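Local atomic coordinates of aromatic amino acid exporter YddG (Starkeya novella, PDB entry 5I20), a protein that exports amino acids of many kinds, among them threonine, methionine, lysine and glutamate, as a membrane transporter of the drug/metabolite transporter superfamily. Residues A[59-63]-A[176-180]; A[67-72]-A[183-187]; A[95-99]-A[156-160]; A[99-103]-A[244-248]. One frame throughout, in Å; residues are numbered along the deposited sequence.

Contact 1: residues A[59-63]-A[176-180]; sequences SVLRQ and VPTEV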
# COMPACT_ATOMS: atom_id res chain seq x y z
N SER A 59 -12.83 11.93 21.93
CA SER A 59 -14.17 11.98 21.37
C SER A 59 -14.17 11.64 19.88
O SER A 59 -15.23 11.44 19.28
CB SER A 59 -14.79 13.36 21.59
N VAL A 60 -12.98 11.58 19.28
CA VAL A 60 -12.87 11.29 17.86
C VAL A 60 -13.13 9.82 17.55
O VAL A 60 -13.61 9.48 16.47
CB VAL A 60 -11.48 11.67 17.31
CG1 VAL A 60 -11.40 13.16 17.04
CG2 VAL A 60 -10.38 11.23 18.28
N LEU A 61 -12.82 8.95 18.51
CA LEU A 61 -12.97 7.51 18.31
C LEU A 61 -14.41 7.05 18.49
O LEU A 61 -14.71 5.86 18.38
CB LEU A 61 -12.05 6.74 19.27
CG LEU A 61 -10.55 6.92 19.03
CD1 LEU A 61 -9.75 6.06 20.00
CD2 LEU A 61 -10.18 6.60 17.59
N ARG A 62 -15.31 7.99 18.77
CA ARG A 62 -16.73 7.69 18.82
C ARG A 62 -17.31 7.73 17.41
O ARG A 62 -17.70 8.78 16.92
CB ARG A 62 -17.47 8.68 19.73
N GLN A 63 -17.36 6.56 16.77
CA GLN A 63 -17.82 6.46 15.39
C GLN A 63 -18.88 5.37 15.23
O GLN A 63 -18.90 4.41 16.00
CB GLN A 63 -16.64 6.18 14.45
CG GLN A 63 -15.56 7.25 14.46
CD GLN A 63 -16.02 8.55 13.82
OE1 GLN A 63 -16.93 8.56 12.99
NE2 GLN A 63 -15.39 9.65 14.21
N VAL A 176 -15.08 11.73 8.21
CA VAL A 176 -14.38 11.06 9.30
C VAL A 176 -12.93 11.55 9.42
O VAL A 176 -12.17 11.49 8.46
CB VAL A 176 -14.37 9.53 9.11
CG1 VAL A 176 -13.60 8.86 10.24
CG2 VAL A 176 -15.80 9.00 9.05
N PRO A 177 -12.56 12.05 10.62
CA PRO A 177 -11.22 12.58 10.89
C PRO A 177 -10.11 11.57 10.61
O PRO A 177 -10.31 10.37 10.74
CB PRO A 177 -11.27 12.91 12.39
CG PRO A 177 -12.72 13.14 12.67
CD PRO A 177 -13.45 12.17 11.79
N THR A 178 -8.94 12.07 10.22
CA THR A 178 -7.80 11.23 9.86
C THR A 178 -7.30 10.41 11.04
O THR A 178 -6.89 9.26 10.88
CB THR A 178 -6.64 12.07 9.29
OG1 THR A 178 -7.11 12.83 8.17
CG2 THR A 178 -5.49 11.18 8.85
N GLU A 179 -7.35 11.01 12.23
CA GLU A 179 -6.84 10.37 13.44
C GLU A 179 -7.58 9.08 13.79
O GLU A 179 -7.12 8.29 14.62
CB GLU A 179 -6.90 11.34 14.62
CG GLU A 179 -7.80 12.55 14.41
CD GLU A 179 -7.11 13.67 13.65
OE1 GLU A 179 -5.90 13.89 13.88
OE2 GLU A 179 -7.77 14.33 12.82
N VAL A 180 -8.74 8.87 13.16
CA VAL A 180 -9.53 7.66 13.39
C VAL A 180 -8.78 6.42 12.89
O VAL A 180 -8.96 5.32 13.43
CB VAL A 180 -10.92 7.78 12.72
CG1 VAL A 180 -11.70 6.48 12.84
CG2 VAL A 180 -11.70 8.93 13.33

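Contact 2: residues A[67-72]-A[183-187]; sequences VWVHGI and GFCLA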
# COMPACT_ATOMS: atom_id res chain seq x y z
N VAL A 67 -18.10 2.78 9.96
CA VAL A 67 -16.76 3.34 9.94
C VAL A 67 -15.74 2.28 10.37
O VAL A 67 -14.68 2.14 9.76
CB VAL A 67 -16.65 4.58 10.86
CG1 VAL A 67 -15.20 5.04 10.98
CG2 VAL A 67 -17.53 5.70 10.34
N TRP A 68 -16.08 1.52 11.41
CA TRP A 68 -15.21 0.47 11.91
C TRP A 68 -15.15 -0.73 10.98
O TRP A 68 -14.12 -1.39 10.87
CB TRP A 68 -15.67 0.02 13.30
CG TRP A 68 -15.58 1.10 14.31
CD1 TRP A 68 -16.62 1.79 14.87
CD2 TRP A 68 -14.39 1.64 14.88
NE1 TRP A 68 -16.14 2.72 15.76
CE2 TRP A 68 -14.78 2.65 15.79
CE3 TRP A 68 -13.02 1.36 14.73
CZ2 TRP A 68 -13.85 3.38 16.53
CZ3 TRP A 68 -12.11 2.09 15.46
CH2 TRP A 68 -12.53 3.09 16.35
N VAL A 69 -16.26 -1.04 10.32
CA VAL A 69 -16.29 -2.13 9.36
C VAL A 69 -15.36 -1.80 8.20
O VAL A 69 -14.60 -2.65 7.74
CB VAL A 69 -17.72 -2.41 8.84
CG1 VAL A 69 -17.69 -3.33 7.64
CG2 VAL A 69 -18.58 -3.00 9.95
N HIS A 70 -15.42 -0.55 7.76
CA HIS A 70 -14.58 -0.06 6.67
C HIS A 70 -13.09 -0.09 7.02
O HIS A 70 -12.29 -0.64 6.26
CB HIS A 70 -15.01 1.37 6.31
CG HIS A 70 -14.01 2.13 5.50
ND1 HIS A 70 -13.27 3.16 6.01
CD2 HIS A 70 -13.65 2.01 4.20
CE1 HIS A 70 -12.48 3.65 5.07
NE2 HIS A 70 -12.69 2.96 3.96
N GLY A 71 -12.73 0.47 8.17
CA GLY A 71 -11.34 0.58 8.56
C GLY A 71 -10.69 -0.72 9.00
O GLY A 71 -9.59 -1.05 8.56
N ILE A 72 -11.38 -1.46 9.87
CA ILE A 72 -10.85 -2.73 10.35
C ILE A 72 -10.93 -3.78 9.25
O ILE A 72 -9.99 -4.55 9.05
CB ILE A 72 -11.62 -3.22 11.60
CG1 ILE A 72 -11.53 -2.18 12.71
CG2 ILE A 72 -11.08 -4.57 12.07
CD1 ILE A 72 -12.39 -2.50 13.92
N GLY A 183 -7.34 4.18 15.31
CA GLY A 183 -8.25 3.17 15.82
C GLY A 183 -8.25 1.94 14.94
O GLY A 183 -8.36 0.82 15.43
N PHE A 184 -8.13 2.16 13.63
CA PHE A 184 -8.05 1.07 12.67
C PHE A 184 -6.78 0.26 12.88
O PHE A 184 -6.79 -0.97 12.84
CB PHE A 184 -8.09 1.59 11.23
CG PHE A 184 -9.34 2.34 10.87
CD1 PHE A 184 -10.51 2.17 11.61
CD2 PHE A 184 -9.36 3.20 9.79
CE1 PHE A 184 -11.66 2.86 11.27
CE2 PHE A 184 -10.50 3.89 9.45
CZ PHE A 184 -11.65 3.72 10.19
N CYS A 185 -5.67 0.97 13.10
CA CYS A 185 -4.38 0.32 13.29
C CYS A 185 -4.33 -0.48 14.58
O CYS A 185 -3.87 -1.62 14.59
CB CYS A 185 -3.26 1.36 13.27
SG CYS A 185 -2.93 2.08 11.64
N LEU A 186 -4.81 0.11 15.67
CA LEU A 186 -4.81 -0.56 16.97
C LEU A 186 -5.71 -1.79 16.94
O LEU A 186 -5.34 -2.84 17.48
CB LEU A 186 -5.25 0.40 18.08
CG LEU A 186 -4.28 1.54 18.38
CD1 LEU A 186 -4.84 2.46 19.46
CD2 LEU A 186 -2.92 0.99 18.79
N ALA A 187 -6.87 -1.66 16.32
CA ALA A 187 -7.78 -2.79 16.17
C ALA A 187 -7.15 -3.88 15.32
O ALA A 187 -7.22 -5.07 15.66
CB ALA A 187 -9.10 -2.34 15.57

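Contact 3: residues A[95-99]-A[156-160]; sequences GLVAY and AAACA. With OLC ((2R)-2,3-dihydroxypropyl (9Z)-octadec-9-enoate), chain G.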
# COMPACT_ATOMS: atom_id res chain seq x y z
N GLY A 95 3.22 -10.96 -5.31
CA GLY A 95 3.41 -9.52 -5.31
C GLY A 95 2.89 -8.86 -6.57
O GLY A 95 2.33 -7.76 -6.51
N LEU A 96 3.06 -9.53 -7.70
CA LEU A 96 2.58 -9.01 -8.97
C LEU A 96 1.05 -8.98 -9.02
O LEU A 96 0.46 -8.01 -9.47
CB LEU A 96 3.12 -9.83 -10.15
CG LEU A 96 2.62 -9.36 -11.52
CD1 LEU A 96 3.03 -7.91 -11.77
CD2 LEU A 96 3.10 -10.26 -12.65
N VAL A 97 0.41 -10.06 -8.56
CA VAL A 97 -1.05 -10.12 -8.57
C VAL A 97 -1.62 -9.06 -7.63
O VAL A 97 -2.53 -8.32 -8.01
CB VAL A 97 -1.57 -11.52 -8.17
CG1 VAL A 97 -3.08 -11.49 -7.96
CG2 VAL A 97 -1.20 -12.54 -9.23
N ALA A 98 -1.07 -8.96 -6.42
CA ALA A 98 -1.49 -7.93 -5.48
C ALA A 98 -1.32 -6.52 -6.04
O ALA A 98 -2.12 -5.63 -5.75
CB ALA A 98 -0.72 -8.06 -4.16
N TYR A 99 -0.29 -6.31 -6.86
CA TYR A 99 -0.03 -4.98 -7.39
C TYR A 99 -0.89 -4.64 -8.60
O TYR A 99 -0.56 -3.76 -9.40
CB TYR A 99 1.46 -4.81 -7.72
CG TYR A 99 2.12 -3.81 -6.79
CD1 TYR A 99 1.89 -2.45 -6.94
CD2 TYR A 99 2.93 -4.23 -5.75
CE1 TYR A 99 2.47 -1.53 -6.09
CE2 TYR A 99 3.52 -3.31 -4.89
CZ TYR A 99 3.28 -1.96 -5.07
OH TYR A 99 3.86 -1.05 -4.22
N ALA A 156 -3.99 -13.29 -3.20
CA ALA A 156 -3.30 -12.07 -3.61
C ALA A 156 -4.26 -11.12 -4.34
O ALA A 156 -4.16 -9.90 -4.21
CB ALA A 156 -2.10 -12.40 -4.49
N ALA A 157 -5.18 -11.69 -5.12
CA ALA A 157 -6.18 -10.88 -5.80
C ALA A 157 -7.18 -10.30 -4.81
O ALA A 157 -7.63 -9.16 -4.96
CB ALA A 157 -6.90 -11.70 -6.87
N ALA A 158 -7.54 -11.09 -3.80
CA ALA A 158 -8.46 -10.64 -2.76
C ALA A 158 -7.87 -9.46 -2.00
O ALA A 158 -8.56 -8.49 -1.69
CB ALA A 158 -8.79 -11.78 -1.80
N CYS A 159 -6.58 -9.57 -1.71
CA CYS A 159 -5.81 -8.51 -1.07
C CYS A 159 -5.89 -7.21 -1.86
O CYS A 159 -6.13 -6.14 -1.31
CB CYS A 159 -4.36 -8.96 -0.91
SG CYS A 159 -3.17 -7.65 -0.64
N ALA A 160 -5.68 -7.32 -3.17
CA ALA A 160 -5.70 -6.16 -4.06
C ALA A 160 -7.05 -5.46 -4.07
O ALA A 160 -7.13 -4.23 -4.03
CB ALA A 160 -5.30 -6.57 -5.48
C10 OLC G . -0.44 -0.99 -0.04
C9 OLC G . 0.15 -0.25 1.11
C11 OLC G . -1.01 -2.35 0.19
C8 OLC G . 0.19 -0.88 2.46
C16 OLC G . 2.43 -5.45 -1.86
C12 OLC G . -0.88 -3.16 -1.06
C7 OLC G . 1.56 -1.41 2.74
C15 OLC G . 1.23 -5.91 -1.09
C13 OLC G . -0.80 -4.61 -0.69
C6 OLC G . 1.59 -1.99 4.12
C14 OLC G . -0.01 -5.35 -1.72
C5 OLC G . 1.98 -3.43 4.05
C4 OLC G . 2.41 -3.91 5.39
C3 OLC G . 2.99 -5.28 5.28
C2 OLC G . 3.60 -5.67 6.58

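Contact 4: residues A[99-103]-A[244-248]; sequences YLWPL and SYAAP. With OLC ((2R)-2,3-dihydroxypropyl (9Z)-octadec-9-enoate), chain G.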
# COMPACT_ATOMS: atom_id res chain seq x y z
N TYR A 99 -0.29 -6.31 -6.86
CA TYR A 99 -0.03 -4.98 -7.39
C TYR A 99 -0.89 -4.64 -8.60
O TYR A 99 -0.56 -3.76 -9.40
CB TYR A 99 1.46 -4.81 -7.72
CG TYR A 99 2.12 -3.81 -6.79
CD1 TYR A 99 1.89 -2.45 -6.94
CD2 TYR A 99 2.93 -4.23 -5.75
CE1 TYR A 99 2.47 -1.53 -6.09
CE2 TYR A 99 3.52 -3.31 -4.89
CZ TYR A 99 3.28 -1.96 -5.07
OH TYR A 99 3.86 -1.05 -4.22
N LEU A 100 -2.01 -5.34 -8.71
CA LEU A 100 -3.10 -4.89 -9.55
C LEU A 100 -3.88 -3.78 -8.85
O LEU A 100 -4.69 -3.10 -9.47
CB LEU A 100 -4.04 -6.05 -9.90
CG LEU A 100 -3.56 -7.01 -10.98
CD1 LEU A 100 -4.42 -8.26 -11.03
CD2 LEU A 100 -3.55 -6.31 -12.33
N TRP A 101 -3.63 -3.60 -7.55
CA TRP A 101 -4.43 -2.65 -6.77
C TRP A 101 -4.34 -1.19 -7.22
O TRP A 101 -5.31 -0.45 -7.06
CB TRP A 101 -4.10 -2.75 -5.27
CG TRP A 101 -2.76 -2.23 -4.78
CD1 TRP A 101 -1.64 -2.97 -4.52
CD2 TRP A 101 -2.42 -0.87 -4.44
NE1 TRP A 101 -0.63 -2.17 -4.06
CE2 TRP A 101 -1.08 -0.87 -4.00
CE3 TRP A 101 -3.11 0.34 -4.48
CZ2 TRP A 101 -0.42 0.29 -3.60
CZ3 TRP A 101 -2.45 1.50 -4.08
CH2 TRP A 101 -1.12 1.46 -3.65
N PRO A 102 -3.20 -0.74 -7.78
CA PRO A 102 -3.27 0.65 -8.24
C PRO A 102 -4.21 0.83 -9.43
O PRO A 102 -4.93 1.83 -9.49
CB PRO A 102 -1.83 0.98 -8.63
CG PRO A 102 -1.00 0.04 -7.81
CD PRO A 102 -1.81 -1.23 -7.78
N LEU A 103 -4.22 -0.13 -10.35
CA LEU A 103 -5.13 -0.10 -11.49
C LEU A 103 -6.58 -0.17 -11.01
O LEU A 103 -7.46 0.50 -11.55
CB LEU A 103 -4.83 -1.25 -12.45
CG LEU A 103 -5.75 -1.42 -13.66
CD1 LEU A 103 -5.74 -0.18 -14.54
CD2 LEU A 103 -5.35 -2.66 -14.46
N SER A 244 0.77 5.34 -7.67
CA SER A 244 1.13 4.23 -6.79
C SER A 244 2.10 3.24 -7.46
O SER A 244 2.88 2.59 -6.78
CB SER A 244 -0.12 3.50 -6.31
OG SER A 244 -0.83 4.30 -5.37
N TYR A 245 2.08 3.15 -8.79
CA TYR A 245 3.05 2.30 -9.49
C TYR A 245 4.47 2.88 -9.44
O TYR A 245 5.40 2.30 -10.01
CB TYR A 245 2.65 2.07 -10.95
CG TYR A 245 1.55 1.04 -11.10
CD1 TYR A 245 1.69 -0.23 -10.57
CD2 TYR A 245 0.36 1.36 -11.74
CE1 TYR A 245 0.69 -1.17 -10.69
CE2 TYR A 245 -0.65 0.43 -11.87
CZ TYR A 245 -0.48 -0.83 -11.34
OH TYR A 245 -1.49 -1.76 -11.47
N ALA A 246 4.65 4.01 -8.76
CA ALA A 246 6.00 4.52 -8.55
C ALA A 246 6.69 3.74 -7.43
O ALA A 246 7.91 3.67 -7.38
CB ALA A 246 5.97 6.00 -8.22
N ALA A 247 5.89 3.15 -6.55
CA ALA A 247 6.43 2.44 -5.39
C ALA A 247 7.37 1.28 -5.75
O ALA A 247 8.45 1.17 -5.17
CB ALA A 247 5.30 1.94 -4.49
N PRO A 248 6.99 0.41 -6.71
CA PRO A 248 7.94 -0.65 -7.07
C PRO A 248 9.24 -0.11 -7.67
O PRO A 248 10.31 -0.65 -7.39
CB PRO A 248 7.18 -1.48 -8.11
CG PRO A 248 5.75 -1.24 -7.79
CD PRO A 248 5.68 0.19 -7.37
C10 OLC G . -0.44 -0.99 -0.04
C9 OLC G . 0.15 -0.25 1.11
C11 OLC G . -1.01 -2.35 0.19
C8 OLC G . 0.19 -0.88 2.46
C16 OLC G . 2.43 -5.45 -1.86
C12 OLC G . -0.88 -3.16 -1.06
C7 OLC G . 1.56 -1.41 2.74
C15 OLC G . 1.23 -5.91 -1.09
C13 OLC G . -0.80 -4.61 -0.69
C6 OLC G . 1.59 -1.99 4.12
C14 OLC G . -0.01 -5.35 -1.72
C5 OLC G . 1.98 -3.43 4.05
C4 OLC G . 2.41 -3.91 5.39
C3 OLC G . 2.99 -5.28 5.28
C2 OLC G . 3.60 -5.67 6.58

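Contact 1: residues A[59-63]-A[176-180]
Two loops at the cytoplasmic side of this membrane transporter meet here: Val60, Leu61 and Gln63, between helices 32-53 and 65-88, lie against Val176, Pro177, Glu179 and Val180, which lead into helix 181-199. Gln63 is central to the contact, with Val180 and Val60 close behind. Its CG lies anti to the carbonyl carbon (chi1 -60°) and the chain bends at chi2, which curls the amide back over its own loop. NE2 donates to Val60 O at 2.9 Å, nearly straight at 166°, with the acceptor close to the amide plane, and this bond fixes the rotation of the amide. Held that way, the group presents itself to the other loop by van der Waals contact: NE2 lies 3.9 Å from Val180 CG2 and 4.0 Å from Pro177 CD, while OE1 faces Val176 CG2 at 4.1 Å. The junction is a loop-to-loop one, joining the two EamA-like portions of the sequence near the point where helix 181-199 starts; Val180 N bonds back to Pro177 O. Val180 CG2 packs beside the hydrogen bond of Gln63, 3.7 Å from Val60 O. An alanine in place of Gln63 takes away the donor to Val60 O and would probably open a gap beside Val176 and Pro177. Toward the surface the fit is looser. Leu61 reaches with CD2 to 4.4 Å from Val180 CA, and Val60 CG1 comes only to 4.5 Å from Glu179 CG. Beyond the pair, Val176 O accepts a hydrogen bond from Lys233 NZ.

Contact 2: residues A[67-72]-A[183-187]
Phe184 pushes into the surface of helix 65-88 between Val67, Trp68, Gly71 and Ile72, and its path shows why the fit is close. Phe184 CB passes Gly71 O at 4.0 Å. With CG anti to the carbonyl carbon (chi1 -61°), the ring then comes down flat on Gly71, whose CA stands 3.3 Å from the centroid of the Phe184 ring, 1° off the normal: a CH-pi contact centred on the face. The absence of a side chain at Gly71 allows this approach. Farther out, CD1 nears Ile72 N and Phe184 CE1 meets Trp68 CE3 at 4.0 Å, the two ring systems almost perpendicular. At the tip, Phe184 CZ touches Val67 O at 3.4 Å and, in the ring plane, Val67 CG1 at 3.9 Å. The indole of Trp68 continues past this ring and sets its edge against the backbone of Gly183, CZ3 lying 3.9 Å from Gly183 C; here too it is a glycine that lets the ring in. One turn on, Ile72 CD1 rests on Ala187 CB at 3.7 Å. Leu75 and Tyr166 also touch Phe184. His70 takes little part; its NE2 is bonded to Tyr166 O and its ring stacks with those of Tyr166 and Phe173. The short segments of these two membrane helices have axes 9.2 Å apart, crossing at -63°, and Phe184 fits as a knob into a hole of helix 65-88.

Contact 3: residues A[95-99]-A[156-160]
Ala98 and Ala160 bring two membrane helices very close, with their CA atoms 4.8 Å apart. Ala160 CB touches Ala98 O at 3.3 Å, and one turn earlier on helix 150-169, Ala156 O is met by Ala98 CA at 3.6 Å, a CA-H...O contact with 139° at the hydrogen. Ala156 and Ala160, four residues apart, form a small-xxx-small face that lets backbone meet backbone. Val97 fills the side next to it: with CG1 anti to the backbone N (chi1 171°), that methyl reaches alongside helix 150-169, 3.5 Å from Ala157 N and 3.7 Å from Ala156 CB. On the other flank Ala98 CB and Cys159 SG draw near each other and to the tail of a monoolein molecule, Ala98 CB lying 3.7 Å from OLC C14 and Cys159 SG 3.9 Å from OLC C13. Ala98 is the last residue of its helix; Tyr99 leaves helical geometry, its N making weak bonds to Gly95 O and Leu96 O, and the close approach falls at this interruption of the transmembrane segment. Behind the first shell, Ser164 OG bonds to Ala160 O. Helix 65-88 covers the pair through Tyr82, which touches Ala98 and Cys159, and through Ala85 against Ala156. Phe145 of a loop touches Val97, and Leu96, pointing away from helix 150-169, touches Val133 and Leu136 of helix 119-136.

Contact 4: residues A[99-103]-A[244-248]
Tyr245 and Tyr99 sit at the breaks of two interrupted membrane helices, 91-98/101-108 and 237-243/246-258, and each lays its ring against a proline of the other segment. Both breaks read Tyr-x-x-Pro, consistent with the inverted repeats of this fold. The tight side is around Tyr245. Pro102 CB stands over one face of its ring, 3.6 Å from the centroid, a CH-pi contact. The hydroxyl reaches past Pro102 to the break: Tyr245 OH donates to Tyr99 O at 3.0 Å, in the carbonyl plane with a C=O...O angle of 146°, and takes a weak bond from Leu103 N at 3.4 Å. One phenol oxygen thus serves two backbone groups where the regular helix pattern fails. A phenylalanine at Tyr245 has no hydroxyl and would probably leave Tyr99 O without this donor and Leu103 N without its weak acceptor. The looser part is the reciprocal pair: Pro248 CG lies 3.9 Å from the Tyr99 ring centroid, over the face opposite to Trp101 NE1, while Ala247 CB touches Tyr99 OH at 3.3 Å. Trp101 stands between the protein contact and the lipid. Its CG lies between backbone N and carbonyl carbon (chi1 71°), which sets the indole over Pro102; CH2 abuts Ser244 OG, itself bonded to Leu240 O. On the lipid side monoolein lies against the indole face away from Pro102, with OLC C12 3.2 Å from Trp101 NE1.

In the fold
The four contacts fall into two pairs. Contacts 1 and 2, with centres 10 Å apart, tie the cytoplasmic loops to the helices they lead into: Gln63 O probably accepts a bond from Trp68 NE1 at 3.2 Å, and Val176 CG2 packs on Val67 CG2 at 3.9 Å. Contacts 3 and 4, also 10 Å between centres, share Tyr99 and meet again where Ala160 O lies 3.6 Å from Trp101 CB. Both touch the same monoolein, near the middle of the chain, consistent with a position at the central substrate-binding cavity. Contact 1 is remote from this, its centre about 29 Å from that of contact 3; contact 2 comes within about 11 Å of contact 3 at the nearest atoms.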